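Local coordinates for protein C-domain type II peptide synthetase (Streptomyces globisporus, PDB 4ZNM) that is a condensation-domain protein of type II peptide synthetase systems, related in fold to the CoA-dependent acyltransferases, at residues Q221-I226 and D288-T293. Sequence-based numbering, arbitrary orientation.
Sequences QGARII and DITVPT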
loop_
_atom_site.group_PDB
_atom_site.type_symbol
_atom_site.label_atom_id
_atom_site.label_comp_id
_atom_site.label_asym_id
_atom_site.label_seq_id
_atom_site.Cartn_x
_atom_site.Cartn_y
_atom_site.Cartn_z
ATOM N N GLN A 221 -15.233 18.397 12.822
ATOM C CA GLN A 221 -15.978 18.630 14.046
ATOM C C GLN A 221 -16.999 17.520 14.288
ATOM O O GLN A 221 -17.955 17.373 13.521
ATOM C CB GLN A 221 -16.688 19.971 13.977
ATOM C CG GLN A 221 -17.538 20.303 15.176
ATOM C CD GLN A 221 -16.745 20.992 16.238
ATOM O OE1 GLN A 221 -15.885 20.387 16.873
ATOM N NE2 GLN A 221 -17.008 22.281 16.428
ATOM N N GLY A 222 -16.818 16.769 15.367
ATOM C CA GLY A 222 -17.756 15.721 15.717
ATOM C C GLY A 222 -17.671 14.509 14.819
ATOM O O GLY A 222 -18.513 13.614 14.904
ATOM N N ALA A 223 -16.660 14.460 13.956
ATOM C CA ALA A 223 -16.506 13.322 13.096
ATOM C C ALA A 223 -15.863 12.147 13.852
ATOM O O ALA A 223 -14.997 12.329 14.724
ATOM C CB ALA A 223 -15.681 13.678 11.899
ATOM N N ARG A 224 -16.274 10.941 13.471
ATOM C CA ARG A 224 -15.680 9.722 13.964
ATOM C C ARG A 224 -15.471 8.824 12.755
ATOM O O ARG A 224 -16.421 8.557 12.032
ATOM C CB ARG A 224 -16.580 9.043 15.000
ATOM C CG ARG A 224 -16.870 9.879 16.255
ATOM C CD ARG A 224 -15.716 9.836 17.247
ATOM N NE ARG A 224 -16.057 10.448 18.531
ATOM C CZ ARG A 224 -16.162 11.761 18.740
ATOM N NH1 ARG A 224 -15.977 12.628 17.748
ATOM N NH2 ARG A 224 -16.463 12.212 19.946
ATOM N N ILE A 225 -14.235 8.372 12.532
ATOM C CA ILE A 225 -13.974 7.369 11.502
ATOM C C ILE A 225 -14.955 6.215 11.714
ATOM O O ILE A 225 -15.147 5.770 12.828
ATOM C CB ILE A 225 -12.530 6.867 11.524
ATOM C CG1 ILE A 225 -11.578 7.981 11.065
ATOM C CG2 ILE A 225 -12.379 5.679 10.598
ATOM C CD1 ILE A 225 -10.098 7.703 11.369
ATOM N N ILE A 226 -15.546 5.718 10.634
ATOM C CA ILE A 226 -16.538 4.665 10.728
ATOM C C ILE A 226 -15.839 3.342 11.074
ATOM O O ILE A 226 -14.805 2.982 10.483
ATOM C CB ILE A 226 -17.367 4.574 9.414
ATOM C CG1 ILE A 226 -18.606 3.710 9.589
ATOM C CG2 ILE A 226 -16.577 4.000 8.318
ATOM C CD1 ILE A 226 -19.775 4.248 8.811
ATOM N N ASP A 288 -23.432 10.306 7.476
ATOM C CA ASP A 288 -22.229 11.092 7.725
ATOM C C ASP A 288 -21.080 10.108 7.829
ATOM O O ASP A 288 -20.921 9.420 8.846
ATOM C CB ASP A 288 -22.376 11.945 9.001
ATOM C CG ASP A 288 -21.047 12.492 9.516
ATOM O OD1 ASP A 288 -20.139 12.753 8.701
ATOM O OD2 ASP A 288 -20.899 12.650 10.752
ATOM N N ILE A 289 -20.275 10.038 6.768
ATOM C CA ILE A 289 -19.331 8.951 6.607
ATOM C C ILE A 289 -17.899 9.445 6.525
ATOM O O ILE A 289 -17.516 10.164 5.587
ATOM C CB ILE A 289 -19.700 8.124 5.363
ATOM C CG1 ILE A 289 -21.040 7.416 5.614
ATOM C CG2 ILE A 289 -18.610 7.123 5.037
ATOM C CD1 ILE A 289 -21.434 6.472 4.516
ATOM N N THR A 290 -17.096 9.042 7.497
ATOM C CA THR A 290 -15.686 9.367 7.458
ATOM C C THR A 290 -14.857 8.083 7.322
ATOM O O THR A 290 -14.881 7.220 8.198
ATOM C CB THR A 290 -15.229 10.136 8.729
ATOM O OG1 THR A 290 -15.965 11.354 8.866
ATOM C CG2 THR A 290 -13.765 10.460 8.649
ATOM N N VAL A 291 -14.104 8.008 6.239
ATOM C CA VAL A 291 -13.264 6.844 5.905
ATOM C C VAL A 291 -11.896 7.360 5.492
ATOM O O VAL A 291 -11.794 8.249 4.657
ATOM C CB VAL A 291 -13.883 5.975 4.792
ATOM C CG1 VAL A 291 -12.931 4.808 4.399
ATOM C CG2 VAL A 291 -15.199 5.408 5.253
ATOM N N PRO A 292 -10.839 6.813 6.078
ATOM C CA PRO A 292 -9.513 7.272 5.691
ATOM C C PRO A 292 -9.038 6.588 4.422
ATOM O O PRO A 292 -9.437 5.449 4.114
ATOM C CB PRO A 292 -8.621 6.854 6.877
ATOM C CG PRO A 292 -9.345 5.743 7.518
ATOM C CD PRO A 292 -10.792 5.925 7.257
ATOM N N THR A 293 -8.209 7.304 3.681
ATOM C CA THR A 293 -7.450 6.715 2.599
ATOM C C THR A 293 -6.001 6.897 2.986
ATOM O O THR A 293 -5.718 7.522 4.011
ATOM C CB THR A 293 -7.760 7.401 1.227
ATOM O OG1 THR A 293 -7.253 6.594 0.153
ATOM C CG2 THR A 293 -7.139 8.788 1.148
HETATM O O HOH W 1 -18.250 8.389 10.045
#
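Ile226 and Thr290 make the one direct hydrogen bond between the loop 221-226 and the strand 288-293: Ile226 N donates to Thr290 O over 2.9 Å, and at 165° the N-H points almost straight at the oxygen, which it meets close to the direction of the C=O bond. The same oxygen also receives the CA-H of Ile225, with Ile225 CA 3.4 Å from Thr290 O, so two successive loop residues converge on one carbonyl. Two residues earlier on each segment, Arg224 O and Asp288 O are joined through a water that donates to both and accepts from Thr290 N, its distance to Arg224 O being 2.7 Å. The bonding pattern resembles a parallel beta bridge between Ile225 and Thr290, with the water replacing one of its two bonds.

Apolar contacts flank this polar seam. Ile225 CG2, anti to its backbone N (CG1 at chi1 -69°), lies 3.7 Å from Pro292 CD, while CG1 faces Thr290 CG2 more loosely, both pairs of side chains crossing at about a right angle. The CA-CB bond of Ile226 is directed toward the strand, and its CG2 lies 3.6 Å from Val291 CG2. The CG2 methyls of Ile225 and Ile226 also lie against Thr290 O, adding hydrocarbon around the bonded carbonyl. Separately, nearer the loop's start, the Ala223 CB methyl makes a van der Waals contact with the hydroxyl oxygen Thr290 OG1 at 3.8 Å.

Outside the contact, Arg317 of strand 312-319 ties the two segments together, bonding to Gln221 O and forming a salt bridge with Asp288. Within the condensation-domain fold, the loop leads from helix 207-219 to 227-229, an edge strand of the five-stranded sheet, and passes across strand 288-295, which pairs antiparallel with 312-319; Leu280 of helix 268-284 lies against Ile226 and Val291, and strand 366-373 against Ile225 and Pro292.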